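Long-range contacts in fasciclin-1 (Drosophila melanogaster, PDB 1O70), which serves as a neural cell adhesion molecule, represented here by its third and fourth FAS1 domains: residues P157-V161 and E294-I300; K206-Y211 and D304-E310; G22-Y28 and I50-N55. All blocks are in the same frame, centred on the assembly; numbering follows the deposited sequence.

The three contacts, all partly buried, show how a repeated domain varies its chemistry with place. Contact 1, about 9 Å from the centre of the chain, joins the loop between strand 145-150 and helix 161-167 to a hairpin turn; hydrogen bonds between backbone and side chains, with one backbone-to-backbone bond, hold them. Contacts 2 and 3 both lie about 22 Å out, on opposite sides of that centre. Segment 304-310 of contact 2 follows strand 298-303, which starts in the hairpin of contact 1 (about 26 Å between centres); side-chain packing and a water join it. Contact 3, in the third FAS1 domain, packs a helix on a strand, with an apolar interior and a charged outer edge holding sulfate.

Contact 1. Residues P157-V161 and E294-I300; sequences PYTTV and ECTNGII
Asn297 OD1 accepts a hydrogen bond from Val161 N at 2.9 Å, and Thr159 O receives Thr296 N at 3.0 Å and, weakly, Thr296 OG1 at 3.3 Å. ND2 of Asn297 (chi1 p) reaches the carbonyls of Leu187 and Asn189. A water joins Thr159 OG1 (3.0 Å) to Glu294 O (2.6 Å). Residues 294-300 form a hairpin between strands 284-295 and 298-303, neighbours in the fourth FAS1 domain's mixed sheet: Cys295 N bonds Gly298 O at 2.8 Å, and Thr296 and Asn297 make the turn. At Gly298 (phi/psi 151/-161) a beta carbon would jam against Asn297 O and crowd Val161 CG2. The irregular segment 157-161, with Tyr158 at -125/21 and Val161 helical, leads into helix 161-167, whose N-cap, Thr160 (chi1 p), bonds Gly163 N through OG1. The CA atoms of Thr160 and Thr296 lie 4.8 Å apart. Packing follows: Pro157 CB is 3.7 Å from Cys295 CA; Val161 (chi1 t) places CG2 4.1 Å from Cys295 CB and CG1 3.8 Å from Ile300 CD1.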
loop_
_atom_site.group_PDB
_atom_site.type_symbol
_atom_site.label_atom_id
_atom_site.label_comp_id
_atom_site.label_asym_id
_atom_site.label_seq_id
_atom_site.Cartn_x
_atom_site.Cartn_y
_atom_site.Cartn_z
ATOM N N PRO A 157 5.252 7.575 -4.039
ATOM C CA PRO A 157 3.858 8.022 -4.071
ATOM C C PRO A 157 3.614 9.272 -4.889
ATOM O O PRO A 157 4.393 10.223 -4.844
ATOM C CB PRO A 157 3.529 8.243 -2.598
ATOM C CG PRO A 157 4.468 7.313 -1.885
ATOM C CD PRO A 157 5.747 7.514 -2.652
ATOM N N TYR A 158 2.522 9.266 -5.643
ATOM C CA TYR A 158 2.158 10.428 -6.435
ATOM C C TYR A 158 0.737 10.828 -6.050
ATOM O O TYR A 158 0.032 11.491 -6.809
ATOM C CB TYR A 158 2.259 10.131 -7.941
ATOM C CG TYR A 158 1.360 9.030 -8.466
ATOM C CD1 TYR A 158 0.055 9.304 -8.889
ATOM C CD2 TYR A 158 1.820 7.708 -8.542
ATOM C CE1 TYR A 158 -0.769 8.289 -9.379
ATOM C CE2 TYR A 158 1.001 6.684 -9.026
ATOM C CZ TYR A 158 -0.290 6.984 -9.444
ATOM O OH TYR A 158 -1.112 5.983 -9.919
ATOM N N THR A 159 0.319 10.400 -4.863
ATOM C CA THR A 159 -1.008 10.719 -4.359
ATOM C C THR A 159 -0.994 10.927 -2.852
ATOM O O THR A 159 -0.172 10.349 -2.138
ATOM C CB THR A 159 -2.027 9.606 -4.658
ATOM O OG1 THR A 159 -1.615 8.387 -4.025
ATOM C CG2 THR A 159 -2.158 9.404 -6.151
ATOM N N THR A 160 -1.901 11.779 -2.383
ATOM C CA THR A 160 -2.037 12.049 -0.961
ATOM C C THR A 160 -2.888 10.905 -0.414
ATOM O O THR A 160 -3.424 10.093 -1.179
ATOM C CB THR A 160 -2.809 13.353 -0.702
ATOM O OG1 THR A 160 -4.143 13.221 -1.214
ATOM C CG2 THR A 160 -2.137 14.524 -1.383
ATOM N N VAL A 161 -3.011 10.842 0.904
ATOM C CA VAL A 161 -3.838 9.829 1.537
ATOM C C VAL A 161 -5.208 9.819 0.845
ATOM O O VAL A 161 -5.705 8.768 0.438
ATOM C CB VAL A 161 -4.013 10.152 3.036
ATOM C CG1 VAL A 161 -5.062 9.246 3.653
ATOM C CG2 VAL A 161 -2.689 10.006 3.751
ATOM N N GLU A 294 2.619 4.023 1.547
ATOM C CA GLU A 294 3.059 5.412 1.575
ATOM C C GLU A 294 2.314 6.388 0.693
ATOM O O GLU A 294 1.866 6.045 -0.397
ATOM C CB GLU A 294 4.538 5.498 1.234
ATOM C CG GLU A 294 5.452 5.241 2.396
ATOM C CD GLU A 294 6.887 5.172 1.939
ATOM O OE1 GLU A 294 7.289 6.030 1.108
ATOM O OE2 GLU A 294 7.609 4.273 2.424
ATOM N N CYS A 295 2.203 7.620 1.180
ATOM C CA CYS A 295 1.541 8.695 0.449
ATOM C C CYS A 295 2.399 9.951 0.511
ATOM O O CYS A 295 3.445 9.958 1.158
ATOM C CB CYS A 295 0.169 8.981 1.043
ATOM S SG CYS A 295 -0.992 7.604 0.895
ATOM N N THR A 296 1.955 11.015 -0.146
ATOM C CA THR A 296 2.726 12.249 -0.170
ATOM C C THR A 296 2.610 13.044 1.127
ATOM O O THR A 296 3.527 13.783 1.493
ATOM C CB THR A 296 2.303 13.136 -1.357
ATOM O OG1 THR A 296 0.894 13.402 -1.286
ATOM C CG2 THR A 296 2.606 12.425 -2.681
ATOM N N ASN A 297 1.493 12.876 1.832
ATOM C CA ASN A 297 1.269 13.579 3.087
ATOM C C ASN A 297 1.004 12.590 4.207
ATOM O O ASN A 297 0.230 12.880 5.118
ATOM C CB ASN A 297 0.073 14.511 2.951
ATOM C CG ASN A 297 -1.184 13.773 2.601
ATOM O OD1 ASN A 297 -1.134 12.641 2.127
ATOM N ND2 ASN A 297 -2.329 14.411 2.816
ATOM N N GLY A 298 1.633 11.420 4.150
ATOM C CA GLY A 298 1.402 10.451 5.201
ATOM C C GLY A 298 1.541 9.011 4.760
ATOM O O GLY A 298 2.145 8.716 3.733
ATOM N N ILE A 299 0.973 8.107 5.546
ATOM C CA ILE A 299 1.051 6.691 5.249
ATOM C C ILE A 299 -0.269 6.033 5.615
ATOM O O ILE A 299 -0.936 6.446 6.562
ATOM C CB ILE A 299 2.192 6.031 6.064
ATOM C CG1 ILE A 299 2.451 4.605 5.570
ATOM C CG2 ILE A 299 1.809 5.979 7.532
ATOM C CD1 ILE A 299 3.655 3.971 6.218
ATOM N N ILE A 300 -0.638 5.006 4.860
ATOM C CA ILE A 300 -1.868 4.270 5.112
ATOM C C ILE A 300 -1.559 2.810 5.434
ATOM O O ILE A 300 -0.714 2.201 4.786
ATOM C CB ILE A 300 -2.766 4.279 3.877
ATOM C CG1 ILE A 300 -3.457 5.639 3.743
ATOM C CG2 ILE A 300 -3.770 3.121 3.948
ATOM C CD1 ILE A 300 -4.355 5.728 2.511
HETATM O O HOH W 1 0.015 6.811 -2.041
#

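Contact 2. Residues K206-Y211 and D304-E310; sequences KTELDY and DYPLLEE
Beyond strand 298-303 of the fourth FAS1 domain's sheet, the chain runs on without regular structure past helix 201-210; this contact is that exit path lying against the last turn of the helix. The backbones come nearest at two places, Lys206 with Tyr305 (CA to CA 7.6 Å) and Tyr211 with Glu310 (8.3 Å). The helix ends where Tyr211, at phi/psi -138/73, leaves helical angles while its N still bonds Thr207 O at 2.8 Å. Tyr305, chi1 t, lays its ring along the helix: Lys206 CB meets the ring edge, 4.1 Å from CE1, and Thr207 OG1 is 3.3 Å from the same CE1. Thr207 OG1, hydrogen-bonded to Gly203 O, also lies 3.3 Å from Pro306 CG, and Thr207 CG2 is 4.2 Å from Leu308 CD2. Tyr305 OH ends 3.1 Å from Asp210 OD2 and 3.5 Å from Tyr211 CE1. Tyr211, chi1 m, brings its OH within 3.9 Å of Glu310 CB. A water accepts from Lys206 NZ (2.9 Å) and donates to Asp304 O (3.1 Å). Between these contacts Leu307 centres an inverse gamma turn, its backbone N and O bonded to His234 and Arg233. Two tyrosine rings packed at the helix end, with one bridging water, are consistent with a contact made largely by packing.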
loop_
_atom_site.group_PDB
_atom_site.type_symbol
_atom_site.label_atom_id
_atom_site.label_comp_id
_atom_site.label_asym_id
_atom_site.label_seq_id
_atom_site.Cartn_x
_atom_site.Cartn_y
_atom_site.Cartn_z
ATOM N N LYS A 206 -17.300 -7.889 6.767
ATOM C CA LYS A 206 -17.351 -8.745 7.938
ATOM C C LYS A 206 -18.153 -8.049 9.036
ATOM O O LYS A 206 -18.930 -8.691 9.750
ATOM C CB LYS A 206 -15.950 -9.040 8.435
ATOM C CG LYS A 206 -15.204 -10.010 7.549
ATOM C CD LYS A 206 -13.791 -10.200 8.056
ATOM C CE LYS A 206 -13.028 -11.204 7.209
ATOM N NZ LYS A 206 -11.612 -11.351 7.683
ATOM N N THR A 207 -17.971 -6.735 9.154
ATOM C CA THR A 207 -18.678 -5.946 10.147
ATOM C C THR A 207 -20.177 -5.959 9.843
ATOM O O THR A 207 -21.007 -5.878 10.753
ATOM C CB THR A 207 -18.165 -4.502 10.148
ATOM O OG1 THR A 207 -16.784 -4.501 10.515
ATOM C CG2 THR A 207 -18.952 -3.648 11.120
ATOM N N GLU A 208 -20.519 -6.064 8.562
ATOM C CA GLU A 208 -21.921 -6.111 8.164
ATOM C C GLU A 208 -22.562 -7.390 8.704
ATOM O O GLU A 208 -23.728 -7.383 9.098
ATOM C CB GLU A 208 -22.051 -6.068 6.636
ATOM C CG GLU A 208 -23.442 -5.666 6.129
ATOM C CD GLU A 208 -24.450 -6.808 6.159
ATOM O OE1 GLU A 208 -25.674 -6.534 6.102
ATOM O OE2 GLU A 208 -24.023 -7.985 6.220
ATOM N N LEU A 209 -21.805 -8.485 8.714
ATOM C CA LEU A 209 -22.319 -9.752 9.220
ATOM C C LEU A 209 -22.444 -9.700 10.736
ATOM O O LEU A 209 -23.404 -10.216 11.299
ATOM C CB LEU A 209 -21.395 -10.906 8.832
ATOM C CG LEU A 209 -21.241 -11.170 7.329
ATOM C CD1 LEU A 209 -20.120 -12.180 7.088
ATOM C CD2 LEU A 209 -22.554 -11.679 6.765
ATOM N N ASP A 210 -21.480 -9.065 11.394
ATOM C CA ASP A 210 -21.496 -8.973 12.849
ATOM C C ASP A 210 -22.559 -8.038 13.400
ATOM O O ASP A 210 -23.232 -8.357 14.380
ATOM C CB ASP A 210 -20.143 -8.493 13.383
ATOM C CG ASP A 210 -19.068 -9.556 13.325
ATOM O OD1 ASP A 210 -19.372 -10.730 13.644
ATOM O OD2 ASP A 210 -17.908 -9.205 12.983
ATOM N N TYR A 211 -22.669 -6.868 12.781
ATOM C CA TYR A 211 -23.604 -5.836 13.204
ATOM C C TYR A 211 -24.271 -5.211 11.982
ATOM O O TYR A 211 -23.984 -4.068 11.625
ATOM C CB TYR A 211 -22.849 -4.746 13.953
ATOM C CG TYR A 211 -21.761 -5.242 14.879
ATOM C CD1 TYR A 211 -20.418 -4.999 14.596
ATOM C CD2 TYR A 211 -22.072 -5.904 16.067
ATOM C CE1 TYR A 211 -19.416 -5.393 15.471
ATOM C CE2 TYR A 211 -21.073 -6.303 16.951
ATOM C CZ TYR A 211 -19.750 -6.040 16.645
ATOM O OH TYR A 211 -18.756 -6.407 17.521
ATOM N N ASP A 304 -7.399 -5.603 8.511
ATOM C CA ASP A 304 -8.398 -6.647 8.256
ATOM C C ASP A 304 -9.778 -6.377 8.823
ATOM O O ASP A 304 -10.777 -6.886 8.311
ATOM C CB ASP A 304 -7.917 -7.984 8.821
ATOM C CG ASP A 304 -7.040 -8.755 7.856
ATOM O OD1 ASP A 304 -6.260 -9.606 8.341
ATOM O OD2 ASP A 304 -7.142 -8.552 6.619
ATOM N N TYR A 305 -9.828 -5.592 9.889
ATOM C CA TYR A 305 -11.088 -5.297 10.553
ATOM C C TYR A 305 -10.965 -3.920 11.189
ATOM O O TYR A 305 -9.902 -3.545 11.683
ATOM C CB TYR A 305 -11.352 -6.358 11.629
ATOM C CG TYR A 305 -12.770 -6.403 12.158
ATOM C CD1 TYR A 305 -13.799 -6.976 11.404
ATOM C CD2 TYR A 305 -13.094 -5.854 13.411
ATOM C CE1 TYR A 305 -15.112 -7.004 11.880
ATOM C CE2 TYR A 305 -14.410 -5.877 13.894
ATOM C CZ TYR A 305 -15.411 -6.451 13.122
ATOM O OH TYR A 305 -16.718 -6.455 13.568
ATOM N N PRO A 306 -12.056 -3.148 11.189
ATOM C CA PRO A 306 -12.058 -1.801 11.769
ATOM C C PRO A 306 -11.956 -1.795 13.295
ATOM O O PRO A 306 -12.397 -2.735 13.951
ATOM C CB PRO A 306 -13.379 -1.224 11.272
ATOM C CG PRO A 306 -14.261 -2.432 11.206
ATOM C CD PRO A 306 -13.369 -3.475 10.606
ATOM N N LEU A 307 -11.344 -0.755 13.852
ATOM C CA LEU A 307 -11.229 -0.645 15.302
ATOM C C LEU A 307 -12.638 -0.396 15.837
ATOM O O LEU A 307 -13.055 0.752 15.982
ATOM C CB LEU A 307 -10.315 0.523 15.669
ATOM C CG LEU A 307 -8.899 0.376 15.123
ATOM C CD1 LEU A 307 -8.123 1.659 15.336
ATOM C CD2 LEU A 307 -8.211 -0.804 15.799
ATOM N N LEU A 308 -13.371 -1.470 16.121
ATOM C CA LEU A 308 -14.739 -1.348 16.606
ATOM C C LEU A 308 -15.111 -2.404 17.649
ATOM O O LEU A 308 -14.788 -3.582 17.496
ATOM C CB LEU A 308 -15.705 -1.429 15.417
ATOM C CG LEU A 308 -17.112 -0.841 15.561
ATOM C CD1 LEU A 308 -17.025 0.652 15.819
ATOM C CD2 LEU A 308 -17.907 -1.113 14.296
ATOM N N GLU A 309 -15.777 -1.965 18.715
ATOM C CA GLU A 309 -16.241 -2.845 19.794
ATOM C C GLU A 309 -17.764 -2.760 19.734
ATOM O O GLU A 309 -18.294 -1.874 19.067
ATOM C CB GLU A 309 -15.750 -2.329 21.150
ATOM C CG GLU A 309 -14.246 -2.198 21.258
ATOM C CD GLU A 309 -13.801 -1.589 22.574
ATOM O OE1 GLU A 309 -14.137 -0.414 22.832
ATOM O OE2 GLU A 309 -13.113 -2.287 23.349
ATOM N N GLU A 310 -18.486 -3.657 20.399
ATOM C CA GLU A 310 -19.938 -3.546 20.326
ATOM C C GLU A 310 -20.477 -2.491 21.284
ATOM O O GLU A 310 -21.675 -2.437 21.546
ATOM C CB GLU A 310 -20.627 -4.892 20.572
ATOM C CG GLU A 310 -20.440 -5.491 21.940
ATOM C CD GLU A 310 -21.311 -6.721 22.140
ATOM O OE1 GLU A 310 -21.226 -7.660 21.314
ATOM O OE2 GLU A 310 -22.087 -6.743 23.121
HETATM O O HOH W 2 -10.747 -9.037 6.135
#

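Contact 3. Residues G22-Y28 and I50-N55. With SO4 (sulfate ion), chain D.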
loop_
_atom_site.group_PDB
_atom_site.type_symbol
_atom_site.label_atom_id
_atom_site.label_comp_id
_atom_site.label_asym_id
_atom_site.label_seq_id
_atom_site.Cartn_x
_atom_site.Cartn_y
_atom_site.Cartn_z
ATOM N N GLY A 22 13.990 1.786 -24.401
ATOM C CA GLY A 22 14.365 2.864 -23.503
ATOM C C GLY A 22 14.226 2.527 -22.028
ATOM O O GLY A 22 15.082 2.887 -21.221
ATOM N N ALA A 23 13.159 1.824 -21.670
ATOM C CA ALA A 23 12.917 1.477 -20.274
ATOM C C ALA A 23 14.009 0.641 -19.629
ATOM O O ALA A 23 14.568 1.027 -18.606
ATOM C CB ALA A 23 11.575 0.762 -20.132
ATOM N N LEU A 24 14.300 -0.513 -20.209
ATOM C CA LEU A 24 15.321 -1.383 -19.643
ATOM C C LEU A 24 16.707 -0.757 -19.492
ATOM O O LEU A 24 17.366 -0.960 -18.470
ATOM C CB LEU A 24 15.428 -2.672 -20.452
ATOM C CG LEU A 24 14.630 -3.839 -19.878
ATOM C CD1 LEU A 24 14.982 -5.093 -20.661
ATOM C CD2 LEU A 24 14.969 -4.045 -18.393
ATOM N N ARG A 25 17.163 -0.002 -20.487
ATOM C CA ARG A 25 18.480 0.599 -20.363
ATOM C C ARG A 25 18.474 1.619 -19.236
ATOM O O ARG A 25 19.463 1.772 -18.517
ATOM C CB ARG A 25 18.911 1.280 -21.661
ATOM C CG ARG A 25 18.095 2.492 -21.986
ATOM C CD ARG A 25 18.931 3.578 -22.638
ATOM N NE ARG A 25 18.099 4.750 -22.885
ATOM C CZ ARG A 25 17.811 5.673 -21.973
ATOM N NH1 ARG A 25 18.301 5.578 -20.743
ATOM N NH2 ARG A 25 16.999 6.674 -22.286
ATOM N N LYS A 26 17.352 2.318 -19.091
ATOM C CA LYS A 26 17.199 3.329 -18.050
ATOM C C LYS A 26 17.204 2.652 -16.682
ATOM O O LYS A 26 17.838 3.141 -15.740
ATOM C CB LYS A 26 15.888 4.089 -18.243
ATOM C CG LYS A 26 15.636 5.163 -17.205
ATOM C CD LYS A 26 16.679 6.262 -17.293
ATOM C CE LYS A 26 16.429 7.345 -16.258
ATOM N NZ LYS A 26 17.379 8.484 -16.422
ATOM N N PHE A 27 16.505 1.521 -16.581
ATOM C CA PHE A 27 16.449 0.783 -15.331
ATOM C C PHE A 27 17.880 0.454 -14.915
ATOM O O PHE A 27 18.267 0.660 -13.764
ATOM C CB PHE A 27 15.632 -0.506 -15.494
ATOM C CG PHE A 27 15.432 -1.273 -14.204
ATOM C CD1 PHE A 27 14.461 -0.883 -13.283
ATOM C CD2 PHE A 27 16.213 -2.386 -13.909
ATOM C CE1 PHE A 27 14.272 -1.597 -12.084
ATOM C CE2 PHE A 27 16.036 -3.108 -12.716
ATOM C CZ PHE A 27 15.065 -2.714 -11.805
ATOM N N TYR A 28 18.680 -0.034 -15.859
ATOM C CA TYR A 28 20.061 -0.384 -15.544
ATOM C C TYR A 28 20.916 0.848 -15.276
ATOM O O TYR A 28 21.838 0.805 -14.460
ATOM C CB TYR A 28 20.661 -1.229 -16.667
ATOM C CG TYR A 28 20.018 -2.588 -16.786
ATOM C CD1 TYR A 28 19.666 -3.103 -18.039
ATOM C CD2 TYR A 28 19.759 -3.369 -15.650
ATOM C CE1 TYR A 28 19.074 -4.352 -18.167
ATOM C CE2 TYR A 28 19.165 -4.626 -15.769
ATOM C CZ TYR A 28 18.827 -5.111 -17.041
ATOM O OH TYR A 28 18.264 -6.360 -17.191
ATOM N N ILE A 50 11.255 -8.441 -13.571
ATOM C CA ILE A 50 11.493 -7.033 -13.343
ATOM C C ILE A 50 10.356 -6.168 -13.861
ATOM O O ILE A 50 9.845 -6.389 -14.964
ATOM C CB ILE A 50 12.793 -6.603 -14.047
ATOM C CG1 ILE A 50 13.958 -7.425 -13.493
ATOM C CG2 ILE A 50 13.016 -5.101 -13.884
ATOM C CD1 ILE A 50 15.299 -7.136 -14.149
ATOM N N LEU A 51 9.950 -5.193 -13.051
ATOM C CA LEU A 51 8.907 -4.256 -13.451
ATOM C C LEU A 51 9.697 -2.999 -13.748
ATOM O O LEU A 51 10.085 -2.277 -12.832
ATOM C CB LEU A 51 7.911 -3.994 -12.312
ATOM C CG LEU A 51 7.124 -5.203 -11.777
ATOM C CD1 LEU A 51 6.009 -4.707 -10.857
ATOM C CD2 LEU A 51 6.511 -6.004 -12.932
ATOM N N ALA A 52 9.971 -2.757 -15.027
ATOM C CA ALA A 52 10.750 -1.596 -15.420
ATOM C C ALA A 52 9.880 -0.396 -15.757
ATOM O O ALA A 52 9.081 -0.437 -16.690
ATOM C CB ALA A 52 11.636 -1.945 -16.608
ATOM N N PRO A 53 10.014 0.687 -14.983
ATOM C CA PRO A 53 9.226 1.898 -15.229
ATOM C C PRO A 53 9.603 2.461 -16.594
ATOM O O PRO A 53 10.771 2.400 -16.987
ATOM C CB PRO A 53 9.672 2.846 -14.114
ATOM C CG PRO A 53 10.108 1.923 -13.024
ATOM C CD PRO A 53 10.818 0.817 -13.756
ATOM N N SER A 54 8.624 3.003 -17.314
ATOM C CA SER A 54 8.887 3.597 -18.622
ATOM C C SER A 54 9.792 4.800 -18.398
ATOM O O SER A 54 9.893 5.296 -17.279
ATOM C CB SER A 54 7.591 4.079 -19.260
ATOM O OG SER A 54 7.082 5.171 -18.518
ATOM N N ASN A 55 10.443 5.274 -19.456
ATOM C CA ASN A 55 11.325 6.430 -19.334
ATOM C C ASN A 55 10.527 7.651 -18.918
ATOM O O ASN A 55 11.028 8.527 -18.210
ATOM C CB ASN A 55 12.021 6.705 -20.662
ATOM C CG ASN A 55 12.597 5.457 -21.273
ATOM O OD1 ASN A 55 11.867 4.604 -21.788
ATOM N ND2 ASN A 55 13.914 5.327 -21.205
HETATM S S SO4 D . 16.655 9.178 -20.263
HETATM O O1 SO4 D . 15.539 8.207 -20.237
HETATM O O2 SO4 D . 16.560 10.018 -21.470
HETATM O O3 SO4 D . 16.594 10.021 -19.056
HETATM O O4 SO4 D . 17.941 8.449 -20.275
HETATM O O HOH W 3 12.973 1.394 -15.988
#
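Helix 21-33 rests across strand 48-53: the axes of segments 22-28 and 50-53 come within 7.5 Å and their directions differ by 100°, so that the crossing is almost perpendicular. The clearest bump is Asn55: its side chain enters the hollow formed by Gly22, Ala23, Arg25 and Lys26, a knob in a hole. Gly22 is what lets it in, since a beta carbon there would clash with Asn55 OD1. Within the hollow Asn55 ND2 makes a weak hydrogen bond to Gly22 O at 2.7 Å. Small side chains let the backbones come close nearby, with the CA atoms of Ala23 and Ser54 4.8 Å apart and Ala23 CB 3.6 Å from Pro53 O. A water spans the remaining gap, donating to Ala23 O (3.1 Å) and Pro53 O (2.6 Å). Further along, Phe27 (chi1 t) points toward the strand, with CD1 4.0 Å from Pro53 CD. One face of its ring takes Ile50 CG2 in a CH-pi contact, 3.9 Å from the centroid. Leu24 CD2 touches Ala52 CB at 4.3 Å. At the outer end of the hollow, a sulfate, probably from the crystallisation liquor, binds Arg25 NH2 through O1 (2.9 Å), Lys26 NZ through O3 (3.1 Å) and, weakly, Asn55 ND2 through O1 (3.4 Å). Ile50 and Ala52 also bond strand 145-150 in parallel, so the contact seats a helix on the mixed sheet of the FAS1 fold.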